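Long-range contacts in Alpha/beta hydrolase family protein (Bacillus anthracis, PDB 3OOS), which probably catalyses the hydrolysis of a substrate that has not been identified, as a member of the alpha/beta hydrolase fold family: residues 18-23 with 45-50; 29-34 with 98-103; 33-38 with 52-57; 38-43 with 189-194. All blocks are in the same frame, centred on the assembly; numbering follows the deposited sequence.

Contact 1 of 4, residues 18-23 with 45-50; sequences FLKGEG and PFTDHY
Lys20 sets CG anti to its backbone N (chi1 -177°) and runs on extended, while Thr47 places OG1 between its backbone N and carbonyl carbon (chi1 69°). The two side chains cross obliquely, methylenes against the threonine: Lys20 CG lies 3.8 Å from Thr47 CG2, and Lys20 CE lies 3.6 Å from Thr47 OG1. That hydroxyl is hydrogen-bonded to the carbonyl of Asn44, and the lysine atom nearest to it is a carbon. Past the end of strand 13-20, Gly21 comes close to two carbonyls, with its CA 3.5 Å from Thr47 O and 3.4 Å from Tyr50 O. The second approach is a CA-H...O contact with 139° at the hydrogen. The backbone angles of Gly21 call for glycine, and a CB there would run into both oxygens. One water links the backbones, accepting from Glu22 N at 2.8 Å and donating to Thr47 O at 2.7 Å. Nearby, Ser51 OG has one proton to share between Gly21 O and Gly23 O. With no direct hydrogen bond between the segments, the chemistry implies a seam of methylene packing, a weak carbon donor and one bridging water, joining the end of strand 13-20 to the turn that leads into its sheet neighbour, strand 51-55.

Contact 2 of 4, residues 29-34 with 98-103; sequences THLYSE and HSAGGM. With SO4 (sulfate ion), chain B.
Thr29 turns its carbonyl toward the second segment, where O lies near Gly101 CA and takes a hydrogen bond from a water that in turn accepts from His98 N. His30 follows with CG anti to its backbone N (chi1 -173°), and its ring meets the start of the helix. Its CD2 is 3.4 Å from His98 O, which lies at the ring edge, and its NE2 donates in plane to sulfate O3 at 2.8 Å. Tyr32 N gives His30 ND1 a nearly straight bond of 3.1 Å, although the donor stands 36° out of the ring plane. Between the two, Leu31 packs its CB 3.9 Å from Ala100 CB. Tyr32 then brings its ring back, so that CE2 is 3.6 Å from Ala100 CB, His30 CE1 lies over one face toward the rim, and OH donates to sulfate O1 at 2.7 Å. From the second segment, Ser99 OG donates to sulfate O2 at 2.7 Å and Ala100 N to O3 at 3.0 Å, so O3 is gripped by an imidazole and a backbone N-H together. Ser99 OG also hydrogen-bonds a tetraethylene glycol molecule. The positive phi of Ser99 (62°), between strand 93-98 and helix 100-112, and the Gly97, Ser99, Gly101 spacing fit the nucleophile elbow of alpha/beta hydrolases. The sulfate, probably from the crystallisation liquor, sits where an anionic reaction intermediate could be held, with Ala100 N consistent with an oxyanion hole.

Contact 3 of 4, residues 33-38 with 52-57; sequences SEYNDN and VYLVNL
Val55 O is approached by three groups: Thr29 OG1 hydrogen-bonds it, a water is a possible second donor, and the edge of the Tyr35 ring brings CE2 to 3.6 Å, near the ring plane. The water is 3.1 Å from Val55 O and 2.7 Å from Ser33 O, and accepts from Leu57 N at 2.9 Å, so it can bridge the backbones of the two segments. It has more acceptors within reach than protons, so its two donated bonds need not both be made at once. Tyr35 holds CG anti to its carbonyl carbon (chi1 -54°), and Leu54 crosses it at about a right angle. Leu54 CD1 is 3.6 Å from the ring centroid and only 9° off the normal, a CH-pi contact over the centre of one face. The amide of Asn56 lies beside the same residue, its plane 11° from that of the ring and its CG 3.7 Å from Tyr35 N, packed also against Glu34 CA. Downstream, Asn36 OD1 accepts from Asn38 N at 2.9 Å, an Asx turn that bends the chain after Tyr35. Glu34, at the other end, sends OE1 to the backbone N of Gly61. In the fold, Tyr35 also packs on Phe18 of strand 13-20, and Leu54 on Val28 of strand 25-28. The CB of Val55 points away from residues 33-38, its side chain meeting Leu81 and Ile84 of helix 74-87, while Glu34 bonds through its backbone to Lys194 of strand 194-195.

Contact 4 of 4, residues 38-43 with 189-194; sequences NGNTFA and LPNSGK
An Asx motif built on Asn40, in the loop after strand 33-34, meets the chain just ahead of a classic beta bulge, where Gly193 and Lys194 both face Glu34. Asn40 OD1 accepts from Phe42 N at 3.0 Å and from Ala43 N at 3.1 Å, holding the turn; the first donor stands above the carbonyl plane and the second is only slightly tilted. The other end of the same amide crosses to the second segment: Asn40 ND2 donates to Ser192 O at 3.0 Å, with 165° at the hydrogen, in its own amide plane and nearly along the C=O axis. Three bonds therefore fix the rotation of this side chain, which also packs on Tyr35 and Leu54. Asn191 lies side by side with Asn40, pointing the same way, and its OD1 takes Thr41 N at 3.0 Å, the donor 43° out of the carbonyl plane. Thr41 crosses Asn191 at about a right angle and sets its methyl against the backbone just before Asn191, CG2 being 3.6 Å from Pro190 O. Residues 189-194 lie within the helical insertion between strands 116-122 and 224-229, probably the cap seen in this family, so these bonds attach it to the core loop. Toward the start of residues 38-43, Asn38 O lies 3.6 Å from Pro190 CB. Close by, Ser192, with OG between its backbone N and carbonyl carbon (chi1 70°), accepts from Asn36 N through that oxygen and donates to Gly39 O over 2.6 Å.

Overall arrangement
From the N terminus, contact 1 closes the loop from strand 13-20 to the turn before strand 51-55, so it crosses each of the others. Contacts 2 and 3 start from the same stretch and share Ser33 and Glu34, but contact 3 closes early, on strand 51-55, while contact 2 reaches on to helix 100-112. Contact 4 begins at Asn38, where contact 3 leaves off, and returns from the distant 189-194, crossing contacts 2 and 3. Strands 13-20 and 51-55 join contacts 1 and 3 in the main sheet through probable hydrogen bonds. Contact 4 meets contacts 2 and 3 where Glu34 N reaches Lys194 O, pairing strands 33-34 and 194-195 in a small separate sheet that joins the presumed cap to the chain beside the probable active site.

Contact 1 of 4, residues 18-23 with 45-50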
loop_
_atom_site.group_PDB
_atom_site.type_symbol
_atom_site.label_atom_id
_atom_site.label_comp_id
_atom_site.label_asym_id
_atom_site.label_seq_id
_atom_site.Cartn_x
_atom_site.Cartn_y
_atom_site.Cartn_z
ATOM N N PHE A 18 10.529 3.908 9.988
ATOM C CA PHE A 18 10.060 4.882 10.956
ATOM C C PHE A 18 9.127 4.206 11.937
ATOM O O PHE A 18 8.280 3.402 11.540
ATOM C CB PHE A 18 9.405 6.062 10.224
ATOM C CG PHE A 18 10.299 6.664 9.176
ATOM C CD1 PHE A 18 11.190 7.681 9.510
ATOM C CD2 PHE A 18 10.299 6.168 7.873
ATOM C CE1 PHE A 18 12.053 8.219 8.554
ATOM C CE2 PHE A 18 11.158 6.698 6.906
ATOM C CZ PHE A 18 12.039 7.724 7.250
ATOM N N LEU A 19 9.307 4.514 13.220
ATOM C CA LEU A 19 8.490 3.927 14.278
ATOM C C LEU A 19 7.600 4.967 14.945
ATOM O O LEU A 19 8.052 6.064 15.281
ATOM C CB LEU A 19 9.370 3.254 15.340
ATOM C CG LEU A 19 8.621 2.645 16.538
ATOM C CD1 LEU A 19 7.804 1.419 16.123
ATOM C CD2 LEU A 19 9.579 2.286 17.658
ATOM N N LYS A 20 6.333 4.609 15.133
ATOM C CA LYS A 20 5.411 5.408 15.940
ATOM C C LYS A 20 4.341 4.511 16.540
ATOM O O LYS A 20 3.805 3.631 15.864
ATOM C CB LYS A 20 4.766 6.525 15.109
ATOM C CG LYS A 20 3.844 7.450 15.902
ATOM C CD LYS A 20 3.292 8.556 15.022
ATOM C CE LYS A 20 2.180 9.327 15.723
ATOM N NZ LYS A 20 1.668 10.448 14.890
ATOM N N GLY A 21 4.053 4.727 17.819
ATOM C CA GLY A 21 2.936 4.058 18.471
ATOM C C GLY A 21 3.333 2.992 19.469
ATOM O O GLY A 21 4.447 2.463 19.430
ATOM N N GLU A 22 2.401 2.694 20.368
ATOM C CA GLU A 22 2.537 1.610 21.331
ATOM C C GLU A 22 1.500 0.542 21.016
ATOM O O GLU A 22 0.407 0.844 20.517
ATOM C CB GLU A 22 2.322 2.122 22.757
ATOM C CG GLU A 22 3.372 3.100 23.248
ATOM C CD GLU A 22 3.130 3.527 24.684
ATOM O OE1 GLU A 22 3.277 2.684 25.594
ATOM O OE2 GLU A 22 2.794 4.708 24.902
ATOM N N GLY A 23 1.847 -0.707 21.299
ATOM C CA GLY A 23 0.927 -1.818 21.108
ATOM C C GLY A 23 1.578 -2.914 20.293
ATOM O O GLY A 23 2.795 -2.895 20.098
ATOM N N PRO A 45 -3.159 6.366 11.353
ATOM C CA PRO A 45 -4.255 5.928 12.227
ATOM C C PRO A 45 -3.935 4.661 13.019
ATOM O O PRO A 45 -4.439 4.482 14.129
ATOM C CB PRO A 45 -5.402 5.664 11.244
ATOM C CG PRO A 45 -5.125 6.586 10.115
ATOM C CD PRO A 45 -3.629 6.582 9.970
ATOM N N PHE A 46 -3.088 3.798 12.468
ATOM C CA PHE A 46 -2.720 2.564 13.155
ATOM C C PHE A 46 -1.889 2.798 14.418
ATOM O O PHE A 46 -1.899 1.967 15.326
ATOM C CB PHE A 46 -2.018 1.603 12.193
ATOM C CG PHE A 46 -2.919 1.086 11.115
ATOM C CD1 PHE A 46 -3.786 0.024 11.365
ATOM C CD2 PHE A 46 -2.925 1.679 9.855
ATOM C CE1 PHE A 46 -4.635 -0.452 10.369
ATOM C CE2 PHE A 46 -3.778 1.216 8.855
ATOM C CZ PHE A 46 -4.633 0.147 9.112
ATOM N N THR A 47 -1.203 3.940 14.480
ATOM C CA THR A 47 -0.343 4.271 15.626
ATOM C C THR A 47 -1.119 4.516 16.922
ATOM O O THR A 47 -0.524 4.550 18.000
ATOM C CB THR A 47 0.572 5.493 15.350
ATOM O OG1 THR A 47 -0.220 6.686 15.259
ATOM C CG2 THR A 47 1.359 5.296 14.064
ATOM N N ASP A 48 -2.437 4.680 16.814
ATOM C CA ASP A 48 -3.299 4.783 17.991
ATOM C C ASP A 48 -3.412 3.455 18.753
ATOM O O ASP A 48 -3.766 3.449 19.933
ATOM C CB ASP A 48 -4.703 5.283 17.605
ATOM C CG ASP A 48 -4.732 6.769 17.242
ATOM O OD1 ASP A 48 -3.777 7.507 17.567
ATOM O OD2 ASP A 48 -5.736 7.208 16.637
ATOM N N HIS A 49 -3.110 2.340 18.082
ATOM C CA HIS A 49 -3.319 1.005 18.670
ATOM C C HIS A 49 -2.183 0.008 18.445
ATOM O O HIS A 49 -2.156 -1.061 19.064
ATOM C CB HIS A 49 -4.635 0.403 18.169
ATOM C CG HIS A 49 -5.841 1.210 18.533
ATOM N ND1 HIS A 49 -6.335 1.271 19.819
ATOM C CD2 HIS A 49 -6.641 2.003 17.783
ATOM C CE1 HIS A 49 -7.395 2.058 19.843
ATOM N NE2 HIS A 49 -7.603 2.516 18.621
ATOM N N TYR A 50 -1.253 0.360 17.561
ATOM C CA TYR A 50 -0.142 -0.515 17.208
ATOM C C TYR A 50 1.189 0.219 17.296
ATOM O O TYR A 50 1.236 1.450 17.208
ATOM C CB TYR A 50 -0.295 -1.000 15.760
ATOM C CG TYR A 50 -1.440 -1.951 15.496
ATOM C CD1 TYR A 50 -1.268 -3.330 15.620
ATOM C CD2 TYR A 50 -2.689 -1.475 15.090
ATOM C CE1 TYR A 50 -2.319 -4.214 15.368
ATOM C CE2 TYR A 50 -3.744 -2.350 14.834
ATOM C CZ TYR A 50 -3.552 -3.714 14.974
ATOM O OH TYR A 50 -4.592 -4.580 14.719
HETATM O O HOH W 1 -0.233 3.692 20.514
#

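Contact 2 of 4, residues 29-34 with 98-103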
loop_
_atom_site.group_PDB
_atom_site.type_symbol
_atom_site.label_atom_id
_atom_site.label_comp_id
_atom_site.label_asym_id
_atom_site.label_seq_id
_atom_site.Cartn_x
_atom_site.Cartn_y
_atom_site.Cartn_z
ATOM N N THR A 29 4.094 -0.827 4.657
ATOM C CA THR A 29 4.897 -0.320 3.550
ATOM C C THR A 29 4.055 -0.277 2.282
ATOM O O THR A 29 2.869 -0.612 2.307
ATOM C CB THR A 29 6.236 -1.111 3.371
ATOM O OG1 THR A 29 7.143 -0.355 2.559
ATOM C CG2 THR A 29 6.007 -2.483 2.753
ATOM N N HIS A 30 4.669 0.161 1.191
ATOM C CA HIS A 30 4.014 0.221 -0.100
ATOM C C HIS A 30 4.974 -0.368 -1.122
ATOM O O HIS A 30 6.170 -0.452 -0.868
ATOM C CB HIS A 30 3.676 1.668 -0.453
ATOM C CG HIS A 30 2.855 1.804 -1.693
ATOM N ND1 HIS A 30 3.408 2.090 -2.922
ATOM C CD2 HIS A 30 1.525 1.670 -1.899
ATOM C CE1 HIS A 30 2.450 2.135 -3.831
ATOM N NE2 HIS A 30 1.298 1.884 -3.234
ATOM N N LEU A 31 4.452 -0.780 -2.270
ATOM C CA LEU A 31 5.271 -1.464 -3.265
ATOM C C LEU A 31 6.259 -0.556 -4.003
ATOM O O LEU A 31 7.300 -1.025 -4.468
ATOM C CB LEU A 31 4.384 -2.208 -4.266
ATOM C CG LEU A 31 5.077 -3.256 -5.136
ATOM C CD1 LEU A 31 5.788 -4.301 -4.280
ATOM C CD2 LEU A 31 4.057 -3.902 -6.046
ATOM N N TYR A 32 5.944 0.732 -4.114
ATOM C CA TYR A 32 6.818 1.651 -4.850
ATOM C C TYR A 32 6.768 3.090 -4.345
ATOM O O TYR A 32 6.602 4.029 -5.122
ATOM C CB TYR A 32 6.567 1.577 -6.370
ATOM C CG TYR A 32 5.117 1.479 -6.794
ATOM C CD1 TYR A 32 4.296 2.607 -6.815
ATOM C CD2 TYR A 32 4.576 0.260 -7.205
ATOM C CE1 TYR A 32 2.968 2.519 -7.214
ATOM C CE2 TYR A 32 3.246 0.164 -7.611
ATOM C CZ TYR A 32 2.450 1.296 -7.609
ATOM O OH TYR A 32 1.132 1.210 -8.005
ATOM N N SER A 33 6.928 3.250 -3.035
ATOM C CA SER A 33 6.927 4.569 -2.402
ATOM C C SER A 33 8.056 4.691 -1.393
ATOM O O SER A 33 8.459 3.706 -0.775
ATOM C CB SER A 33 5.602 4.829 -1.683
ATOM O OG SER A 33 4.508 4.749 -2.569
ATOM N N GLU A 34 8.557 5.909 -1.220
ATOM C CA GLU A 34 9.543 6.170 -0.177
ATOM C C GLU A 34 9.032 7.191 0.828
ATOM O O GLU A 34 8.400 8.176 0.460
ATOM C CB GLU A 34 10.894 6.591 -0.765
ATOM C CG GLU A 34 10.873 7.854 -1.621
ATOM C CD GLU A 34 12.193 8.111 -2.328
ATOM O OE1 GLU A 34 13.185 7.397 -2.063
ATOM O OE2 GLU A 34 12.240 9.041 -3.154
ATOM N N HIS A 98 -1.982 -0.627 1.435
ATOM C CA HIS A 98 -3.050 -0.028 0.640
ATOM C C HIS A 98 -2.696 -0.026 -0.842
ATOM O O HIS A 98 -1.573 0.329 -1.223
ATOM C CB HIS A 98 -3.330 1.401 1.113
ATOM C CG HIS A 98 -4.501 2.036 0.434
ATOM N ND1 HIS A 98 -5.803 1.694 0.730
ATOM C CD2 HIS A 98 -4.570 2.975 -0.538
ATOM C CE1 HIS A 98 -6.624 2.399 -0.028
ATOM N NE2 HIS A 98 -5.901 3.183 -0.809
ATOM N N SER A 99 -3.670 -0.421 -1.662
ATOM C CA SER A 99 -3.552 -0.455 -3.127
ATOM C C SER A 99 -2.451 -1.432 -3.541
ATOM O O SER A 99 -2.561 -2.618 -3.231
ATOM C CB SER A 99 -3.384 0.955 -3.703
ATOM O OG SER A 99 -3.664 0.966 -5.092
ATOM N N ALA A 100 -1.389 -0.968 -4.205
ATOM C CA ALA A 100 -0.265 -1.871 -4.512
ATOM C C ALA A 100 0.345 -2.465 -3.237
ATOM O O ALA A 100 0.813 -3.608 -3.238
ATOM C CB ALA A 100 0.801 -1.174 -5.359
ATOM N N GLY A 101 0.318 -1.694 -2.152
ATOM C CA GLY A 101 0.721 -2.193 -0.837
ATOM C C GLY A 101 -0.177 -3.312 -0.329
ATOM O O GLY A 101 0.277 -4.201 0.394
ATOM N N GLY A 102 -1.457 -3.260 -0.700
ATOM C CA GLY A 102 -2.413 -4.326 -0.376
ATOM C C GLY A 102 -2.102 -5.614 -1.122
ATOM O O GLY A 102 -2.239 -6.710 -0.577
HETATM N N MSE A 103 -1.672 -5.485 -2.374
HETATM C CA MSE A 103 -1.234 -6.646 -3.143
HETATM C C MSE A 103 -0.024 -7.279 -2.468
HETATM O O MSE A 103 0.062 -8.503 -2.353
HETATM C CB MSE A 103 -0.912 -6.251 -4.583
HETATM C CG MSE A 103 -2.106 -5.697 -5.333
HETATM SE SE MSE A 103 -1.605 -4.965 -7.058
HETATM C CE MSE A 103 -3.250 -3.989 -7.400
HETATM S S SO4 B . -0.964 3.054 -5.696
HETATM O O1 SO4 B . -0.357 3.186 -7.017
HETATM O O2 SO4 B . -2.403 3.249 -5.808
HETATM O O3 SO4 B . -0.663 1.732 -5.160
HETATM O O4 SO4 B . -0.402 4.072 -4.810
HETATM O O HOH W 2 0.604 0.765 1.565
#

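Contact 3 of 4, residues 33-38 with 52-57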
loop_
_atom_site.group_PDB
_atom_site.type_symbol
_atom_site.label_atom_id
_atom_site.label_comp_id
_atom_site.label_asym_id
_atom_site.label_seq_id
_atom_site.Cartn_x
_atom_site.Cartn_y
_atom_site.Cartn_z
ATOM N N SER A 33 6.928 3.250 -3.035
ATOM C CA SER A 33 6.927 4.569 -2.402
ATOM C C SER A 33 8.056 4.691 -1.393
ATOM O O SER A 33 8.459 3.706 -0.775
ATOM C CB SER A 33 5.602 4.829 -1.683
ATOM O OG SER A 33 4.508 4.749 -2.569
ATOM N N GLU A 34 8.557 5.909 -1.220
ATOM C CA GLU A 34 9.543 6.170 -0.177
ATOM C C GLU A 34 9.032 7.191 0.828
ATOM O O GLU A 34 8.400 8.176 0.460
ATOM C CB GLU A 34 10.894 6.591 -0.765
ATOM C CG GLU A 34 10.873 7.854 -1.621
ATOM C CD GLU A 34 12.193 8.111 -2.328
ATOM O OE1 GLU A 34 13.185 7.397 -2.063
ATOM O OE2 GLU A 34 12.240 9.041 -3.154
ATOM N N TYR A 35 9.313 6.930 2.100
ATOM C CA TYR A 35 8.792 7.714 3.207
ATOM C C TYR A 35 9.882 8.522 3.905
ATOM O O TYR A 35 11.074 8.259 3.741
ATOM C CB TYR A 35 8.135 6.784 4.231
ATOM C CG TYR A 35 7.070 5.872 3.667
ATOM C CD1 TYR A 35 5.802 6.361 3.356
ATOM C CD2 TYR A 35 7.324 4.516 3.460
ATOM C CE1 TYR A 35 4.815 5.527 2.846
ATOM C CE2 TYR A 35 6.342 3.670 2.950
ATOM C CZ TYR A 35 5.092 4.185 2.647
ATOM O OH TYR A 35 4.109 3.360 2.148
ATOM N N ASN A 36 9.454 9.513 4.679
ATOM C CA ASN A 36 10.341 10.249 5.573
ATOM C C ASN A 36 9.674 10.384 6.944
ATOM O O ASN A 36 8.601 9.819 7.159
ATOM C CB ASN A 36 10.732 11.607 4.972
ATOM C CG ASN A 36 9.537 12.501 4.700
ATOM O OD1 ASN A 36 8.650 12.643 5.538
ATOM N ND2 ASN A 36 9.520 13.126 3.524
ATOM N N ASP A 37 10.294 11.125 7.859
ATOM C CA ASP A 37 9.804 11.172 9.242
ATOM C C ASP A 37 8.505 11.962 9.465
ATOM O O ASP A 37 8.037 12.075 10.598
ATOM C CB ASP A 37 10.914 11.593 10.220
ATOM C CG ASP A 37 11.362 13.037 10.045
ATOM O OD1 ASP A 37 10.774 13.786 9.236
ATOM O OD2 ASP A 37 12.317 13.429 10.746
ATOM N N ASN A 38 7.918 12.489 8.390
ATOM C CA ASN A 38 6.546 13.001 8.455
ATOM C C ASN A 38 5.548 11.862 8.628
ATOM O O ASN A 38 4.395 12.087 8.995
ATOM C CB ASN A 38 6.190 13.798 7.200
ATOM C CG ASN A 38 6.919 15.124 7.128
ATOM O OD1 ASN A 38 7.654 15.388 6.178
ATOM N ND2 ASN A 38 6.727 15.962 8.137
ATOM N N VAL A 52 3.826 0.903 15.007
ATOM C CA VAL A 52 3.883 0.863 13.544
ATOM C C VAL A 52 5.297 1.039 13.009
ATOM O O VAL A 52 5.964 2.028 13.311
ATOM C CB VAL A 52 2.924 1.905 12.910
ATOM C CG1 VAL A 52 2.971 1.832 11.383
ATOM C CG2 VAL A 52 1.501 1.680 13.409
ATOM N N TYR A 53 5.732 0.055 12.223
ATOM C CA TYR A 53 7.022 0.072 11.544
ATOM C C TYR A 53 6.788 0.415 10.080
ATOM O O TYR A 53 6.382 -0.441 9.286
ATOM C CB TYR A 53 7.716 -1.292 11.683
ATOM C CG TYR A 53 8.111 -1.610 13.107
ATOM C CD1 TYR A 53 7.181 -2.130 14.014
ATOM C CD2 TYR A 53 9.407 -1.377 13.556
ATOM C CE1 TYR A 53 7.540 -2.412 15.331
ATOM C CE2 TYR A 53 9.774 -1.651 14.867
ATOM C CZ TYR A 53 8.838 -2.170 15.748
ATOM O OH TYR A 53 9.198 -2.442 17.047
ATOM N N LEU A 54 7.023 1.680 9.744
ATOM C CA LEU A 54 6.837 2.189 8.387
ATOM C C LEU A 54 8.152 2.040 7.627
ATOM O O LEU A 54 9.095 2.799 7.852
ATOM C CB LEU A 54 6.383 3.654 8.431
ATOM C CG LEU A 54 6.113 4.384 7.110
ATOM C CD1 LEU A 54 4.947 3.755 6.357
ATOM C CD2 LEU A 54 5.847 5.865 7.379
ATOM N N VAL A 55 8.204 1.050 6.738
ATOM C CA VAL A 55 9.462 0.610 6.128
ATOM C C VAL A 55 9.747 1.226 4.756
ATOM O O VAL A 55 8.879 1.268 3.879
ATOM C CB VAL A 55 9.509 -0.938 6.018
ATOM C CG1 VAL A 55 10.825 -1.417 5.392
ATOM C CG2 VAL A 55 9.310 -1.573 7.388
ATOM N N ASN A 56 10.978 1.706 4.592
ATOM C CA ASN A 56 11.526 2.021 3.276
ATOM C C ASN A 56 12.177 0.774 2.680
ATOM O O ASN A 56 13.153 0.245 3.225
ATOM C CB ASN A 56 12.532 3.184 3.359
ATOM C CG ASN A 56 11.872 4.552 3.213
ATOM O OD1 ASN A 56 12.411 5.571 3.666
ATOM N ND2 ASN A 56 10.716 4.585 2.572
ATOM N N LEU A 57 11.621 0.291 1.572
ATOM C CA LEU A 57 12.116 -0.923 0.929
ATOM C C LEU A 57 13.428 -0.664 0.188
ATOM O O LEU A 57 13.917 0.466 0.155
ATOM C CB LEU A 57 11.061 -1.495 -0.022
ATOM C CG LEU A 57 9.748 -1.938 0.629
ATOM C CD1 LEU A 57 8.759 -2.380 -0.435
ATOM C CD2 LEU A 57 9.988 -3.043 1.654
HETATM O O HOH W 3 9.100 1.595 0.849
#

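Contact 4 of 4, residues 38-43 with 189-194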
loop_
_atom_site.group_PDB
_atom_site.type_symbol
_atom_site.label_atom_id
_atom_site.label_comp_id
_atom_site.label_asym_id
_atom_site.label_seq_id
_atom_site.Cartn_x
_atom_site.Cartn_y
_atom_site.Cartn_z
ATOM N N ASN A 38 7.918 12.489 8.390
ATOM C CA ASN A 38 6.546 13.001 8.455
ATOM C C ASN A 38 5.548 11.862 8.628
ATOM O O ASN A 38 4.395 12.087 8.995
ATOM C CB ASN A 38 6.190 13.798 7.200
ATOM C CG ASN A 38 6.919 15.124 7.128
ATOM O OD1 ASN A 38 7.654 15.388 6.178
ATOM N ND2 ASN A 38 6.727 15.962 8.137
ATOM N N GLY A 39 6.005 10.642 8.359
ATOM C CA GLY A 39 5.142 9.471 8.399
ATOM C C GLY A 39 4.251 9.414 7.177
ATOM O O GLY A 39 4.635 9.855 6.094
ATOM N N ASN A 40 3.048 8.880 7.356
ATOM C CA ASN A 40 2.163 8.601 6.239
ATOM C C ASN A 40 0.716 8.518 6.714
ATOM O O ASN A 40 0.450 7.992 7.792
ATOM C CB ASN A 40 2.598 7.291 5.570
ATOM C CG ASN A 40 1.637 6.835 4.505
ATOM O OD1 ASN A 40 0.802 5.964 4.747
ATOM N ND2 ASN A 40 1.736 7.428 3.320
ATOM N N THR A 41 -0.210 9.026 5.905
ATOM C CA THR A 41 -1.610 9.162 6.326
ATOM C C THR A 41 -2.384 7.840 6.387
ATOM O O THR A 41 -3.398 7.753 7.079
ATOM C CB THR A 41 -2.380 10.179 5.461
ATOM O OG1 THR A 41 -2.209 9.856 4.080
ATOM C CG2 THR A 41 -1.882 11.593 5.722
ATOM N N PHE A 42 -1.912 6.824 5.666
ATOM C CA PHE A 42 -2.452 5.471 5.810
ATOM C C PHE A 42 -1.911 4.806 7.081
ATOM O O PHE A 42 -2.666 4.174 7.826
ATOM C CB PHE A 42 -2.158 4.623 4.564
ATOM C CG PHE A 42 -2.349 3.145 4.768
ATOM C CD1 PHE A 42 -3.621 2.605 4.944
ATOM C CD2 PHE A 42 -1.250 2.289 4.768
ATOM C CE1 PHE A 42 -3.791 1.234 5.134
ATOM C CE2 PHE A 42 -1.409 0.921 4.955
ATOM C CZ PHE A 42 -2.684 0.389 5.138
ATOM N N ALA A 43 -0.610 4.960 7.326
ATOM C CA ALA A 43 0.036 4.365 8.499
ATOM C C ALA A 43 -0.398 5.011 9.814
ATOM O O ALA A 43 -0.557 4.323 10.823
ATOM C CB ALA A 43 1.565 4.419 8.357
ATOM N N LEU A 189 -2.395 17.503 6.679
ATOM C CA LEU A 189 -1.823 16.456 7.521
ATOM C C LEU A 189 -0.389 16.146 7.102
ATOM O O LEU A 189 -0.066 16.228 5.914
ATOM C CB LEU A 189 -2.676 15.182 7.447
ATOM C CG LEU A 189 -4.136 15.273 7.911
ATOM C CD1 LEU A 189 -4.897 14.006 7.548
ATOM C CD2 LEU A 189 -4.237 15.551 9.411
ATOM N N PRO A 190 0.478 15.788 8.072
ATOM C CA PRO A 190 1.830 15.367 7.704
ATOM C C PRO A 190 1.774 14.097 6.856
ATOM O O PRO A 190 0.984 13.197 7.140
ATOM C CB PRO A 190 2.500 15.090 9.053
ATOM C CG PRO A 190 1.384 14.864 10.008
ATOM C CD PRO A 190 0.247 15.708 9.526
ATOM N N ASN A 191 2.592 14.043 5.812
ATOM C CA ASN A 191 2.565 12.919 4.888
ATOM C C ASN A 191 3.875 12.767 4.143
ATOM O O ASN A 191 4.619 13.734 3.958
ATOM C CB ASN A 191 1.413 13.079 3.884
ATOM C CG ASN A 191 0.959 11.751 3.285
ATOM O OD1 ASN A 191 1.168 10.683 3.863
ATOM N ND2 ASN A 191 0.316 11.822 2.125
ATOM N N SER A 192 4.148 11.531 3.738
ATOM C CA SER A 192 5.228 11.210 2.819
ATOM C C SER A 192 4.843 9.943 2.059
ATOM O O SER A 192 3.876 9.262 2.418
ATOM C CB SER A 192 6.553 11.024 3.567
ATOM O OG SER A 192 6.555 9.837 4.345
ATOM N N GLY A 193 5.593 9.635 1.004
ATOM C CA GLY A 193 5.327 8.455 0.189
ATOM C C GLY A 193 5.433 8.767 -1.290
ATOM O O GLY A 193 4.495 8.507 -2.049
ATOM N N LYS A 194 6.581 9.324 -1.678
ATOM C CA LYS A 194 6.857 9.689 -3.065
ATOM C C LYS A 194 7.103 8.438 -3.903
ATOM O O LYS A 194 7.770 7.507 -3.460
ATOM C CB LYS A 194 8.076 10.614 -3.132
ATOM C CG LYS A 194 7.982 11.713 -4.182
ATOM C CD LYS A 194 9.037 12.786 -3.942
ATOM C CE LYS A 194 10.414 12.329 -4.400
ATOM N NZ LYS A 194 10.515 12.288 -5.886
#